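Local coordinates for protein tissue factor pathway inhibitor 2 (Homo sapiens, PDB 1ZR0) that inhibits trypsin, plasmin and factor VIIa/tissue factor through Kunitz-type domains, the first of which is the piece described here, at residues L21-Y26 and Q36-G41. Numbering follows the deposited sequence.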
loop_
_atom_site.group_PDB
_atom_site.type_symbol
_atom_site.label_atom_id
_atom_site.label_comp_id
_atom_site.label_asym_id
_atom_site.label_seq_id
_atom_site.Cartn_x
_atom_site.Cartn_y
_atom_site.Cartn_z
ATOM N N LEU B 21 -2.109 -4.007 4.754
ATOM C CA LEU B 21 -2.674 -4.637 5.963
ATOM C C LEU B 21 -3.231 -5.981 5.584
ATOM O O LEU B 21 -4.401 -6.131 5.268
ATOM C CB LEU B 21 -3.772 -3.781 6.586
ATOM C CG LEU B 21 -3.294 -2.498 7.272
ATOM C CD1 LEU B 21 -4.568 -1.546 7.526
ATOM C CD2 LEU B 21 -2.348 -2.587 8.433
ATOM N N LEU B 22 -2.355 -7.006 5.471
ATOM C CA LEU B 22 -2.772 -8.305 4.999
ATOM C C LEU B 22 -2.994 -9.294 6.165
ATOM O O LEU B 22 -2.123 -9.467 7.002
ATOM C CB LEU B 22 -1.685 -8.846 4.064
ATOM C CG LEU B 22 -1.401 -8.006 2.841
ATOM C CD1 LEU B 22 -0.123 -8.503 2.232
ATOM C CD2 LEU B 22 -2.574 -8.076 1.916
ATOM N N LEU B 23 -4.183 -9.919 6.267
ATOM C CA LEU B 23 -4.455 -10.789 7.365
ATOM C C LEU B 23 -3.603 -12.075 7.278
ATOM O O LEU B 23 -3.675 -12.813 6.279
ATOM C CB LEU B 23 -5.924 -11.170 7.331
ATOM C CG LEU B 23 -6.487 -11.885 8.564
ATOM C CD1 LEU B 23 -6.232 -11.137 9.839
ATOM C CD2 LEU B 23 -8.060 -11.974 8.333
ATOM N N ARG B 24 -2.814 -12.283 8.326
ATOM C CA ARG B 24 -1.938 -13.464 8.476
ATOM C C ARG B 24 -2.062 -13.962 9.888
ATOM O O ARG B 24 -2.661 -13.335 10.787
ATOM C CB ARG B 24 -0.482 -13.057 8.173
ATOM C CG ARG B 24 -0.150 -12.616 6.700
ATOM C CD ARG B 24 -0.424 -13.710 5.679
ATOM N NE ARG B 24 -0.076 -13.264 4.359
ATOM C CZ ARG B 24 1.176 -13.167 3.926
ATOM N NH1 ARG B 24 2.203 -13.623 4.641
ATOM N NH2 ARG B 24 1.389 -12.738 2.674
ATOM N N TYR B 25 -1.415 -15.094 10.155
ATOM C CA TYR B 25 -1.408 -15.696 11.462
ATOM C C TYR B 25 -0.035 -15.892 11.995
ATOM O O TYR B 25 0.899 -16.039 11.239
ATOM C CB TYR B 25 -2.094 -17.026 11.408
ATOM C CG TYR B 25 -3.573 -16.881 11.090
ATOM C CD1 TYR B 25 -4.012 -16.718 9.805
ATOM C CD2 TYR B 25 -4.477 -16.886 12.134
ATOM C CE1 TYR B 25 -5.367 -16.502 9.539
ATOM C CE2 TYR B 25 -5.826 -16.745 11.901
ATOM C CZ TYR B 25 -6.259 -16.571 10.619
ATOM O OH TYR B 25 -7.607 -16.361 10.416
ATOM N N TYR B 26 0.104 -15.786 13.321
ATOM C CA TYR B 26 1.418 -15.969 13.946
ATOM C C TYR B 26 1.227 -16.771 15.260
ATOM O O TYR B 26 0.183 -16.734 15.881
ATOM C CB TYR B 26 2.225 -14.696 14.218
ATOM C CG TYR B 26 1.663 -13.938 15.387
ATOM C CD1 TYR B 26 0.444 -13.259 15.258
ATOM C CD2 TYR B 26 2.269 -13.955 16.607
ATOM C CE1 TYR B 26 -0.102 -12.612 16.361
ATOM C CE2 TYR B 26 1.746 -13.255 17.698
ATOM C CZ TYR B 26 0.543 -12.628 17.569
ATOM O OH TYR B 26 0.029 -11.974 18.693
ATOM N N GLN B 36 -4.242 -13.806 14.899
ATOM C CA GLN B 36 -4.132 -13.009 13.659
ATOM C C GLN B 36 -3.312 -11.751 13.827
ATOM O O GLN B 36 -3.210 -11.142 14.895
ATOM C CB GLN B 36 -5.581 -12.609 13.177
ATOM C CG GLN B 36 -6.346 -13.595 12.395
ATOM C CD GLN B 36 -7.893 -13.486 12.487
ATOM O OE1 GLN B 36 -8.618 -14.107 11.716
ATOM N NE2 GLN B 36 -8.381 -12.642 13.410
ATOM N N PHE B 37 -2.652 -11.312 12.743
ATOM C CA PHE B 37 -2.091 -10.016 12.698
ATOM C C PHE B 37 -2.258 -9.445 11.276
ATOM O O PHE B 37 -2.567 -10.145 10.350
ATOM C CB PHE B 37 -0.605 -9.979 13.193
ATOM C CG PHE B 37 0.429 -10.575 12.216
ATOM C CD1 PHE B 37 0.515 -11.910 11.916
ATOM C CD2 PHE B 37 1.370 -9.760 11.654
ATOM C CE1 PHE B 37 1.485 -12.409 11.086
ATOM C CE2 PHE B 37 2.323 -10.202 10.813
ATOM C CZ PHE B 37 2.418 -11.579 10.516
ATOM N N LEU B 38 -1.889 -8.185 11.109
ATOM C CA LEU B 38 -1.922 -7.553 9.789
ATOM C C LEU B 38 -0.476 -7.253 9.309
ATOM O O LEU B 38 0.265 -6.429 9.904
ATOM C CB LEU B 38 -2.747 -6.191 9.906
ATOM C CG LEU B 38 -4.250 -6.368 10.216
ATOM C CD1 LEU B 38 -4.903 -4.964 10.456
ATOM C CD2 LEU B 38 -4.966 -7.303 9.311
ATOM N N TYR B 39 -0.076 -8.037 8.306
ATOM C CA TYR B 39 1.233 -8.002 7.718
ATOM C C TYR B 39 1.321 -6.970 6.644
ATOM O O TYR B 39 0.381 -6.771 5.879
ATOM C CB TYR B 39 1.455 -9.426 7.178
ATOM C CG TYR B 39 2.712 -9.645 6.395
ATOM C CD1 TYR B 39 3.936 -9.424 6.980
ATOM C CD2 TYR B 39 2.639 -10.182 5.139
ATOM C CE1 TYR B 39 5.135 -9.688 6.243
ATOM C CE2 TYR B 39 3.770 -10.447 4.398
ATOM C CZ TYR B 39 5.010 -10.195 4.965
ATOM O OH TYR B 39 6.118 -10.570 4.150
ATOM N N GLY B 40 2.466 -6.302 6.553
ATOM C CA GLY B 40 2.687 -5.236 5.594
ATOM C C GLY B 40 2.931 -5.674 4.167
ATOM O O GLY B 40 2.725 -4.866 3.306
ATOM N N GLY B 41 3.193 -6.960 3.888
ATOM C CA GLY B 41 3.307 -7.438 2.562
ATOM C C GLY B 41 4.664 -7.859 2.038
ATOM O O GLY B 41 4.723 -8.555 1.015
#
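Arg-24 and Tyr-39 meet on the packed face of a twisted antiparallel hairpin, whose short strand segments 22-26 and 36-39 run at 135° to each other. A chi2 of -60° bends the Arg-24 chain and turns CD. Tyr-39 CD2 lies over one face of the guanidinium, toward its rim and 3.5 Å from CZ, the two planes tilted 44° apart; NH1 is near both CD2 and CE2. Asn-48 OD1 accepts a hydrogen bond from NH1, and Tyr-39 OH bonds to Glu-43 O, which should hold both groups in place. Over the centre of the same Tyr-39 ring sits the backbone N of Gly-41, whose CA packs 3.6 Å from Leu-22 CD1.

Further along this face, the Phe-37 ring stands nearly perpendicular to that of Tyr-26, CD1 to CD1 at 3.6 Å, while its CE1 touches Arg-24 CB. Beneath these side chains, two pairs of backbone hydrogen bonds join Leu-22 to Tyr-39 and Arg-24 to Phe-37; Arg-24 N to Phe-37 O is 3.0 Å and nearly straight.

On the other face, the Gln-36 end is the solvent side. Gln-36 runs alongside Tyr-25, its CG 3.2 Å from CE2 of that ring, and the tyrosine OH makes a weak bond to Gln-36 OE1. Leu-23 CD1 rests on Gln-36 CG, and Leu-38 CD2 lies 4.1 Å from Leu-23 CD1. The leucine end, just after the probable reactive bond Arg-19–Ala-20, is partly covered by the chain of another protein, which touches Leu-21 and Leu-38.

This is the central hairpin of the Kunitz fold: Leu-13 from the preceding loop covers Phe-37 and Tyr-26, and Phe-49 bonds to the Tyr-25 backbone ahead of helix 52-58.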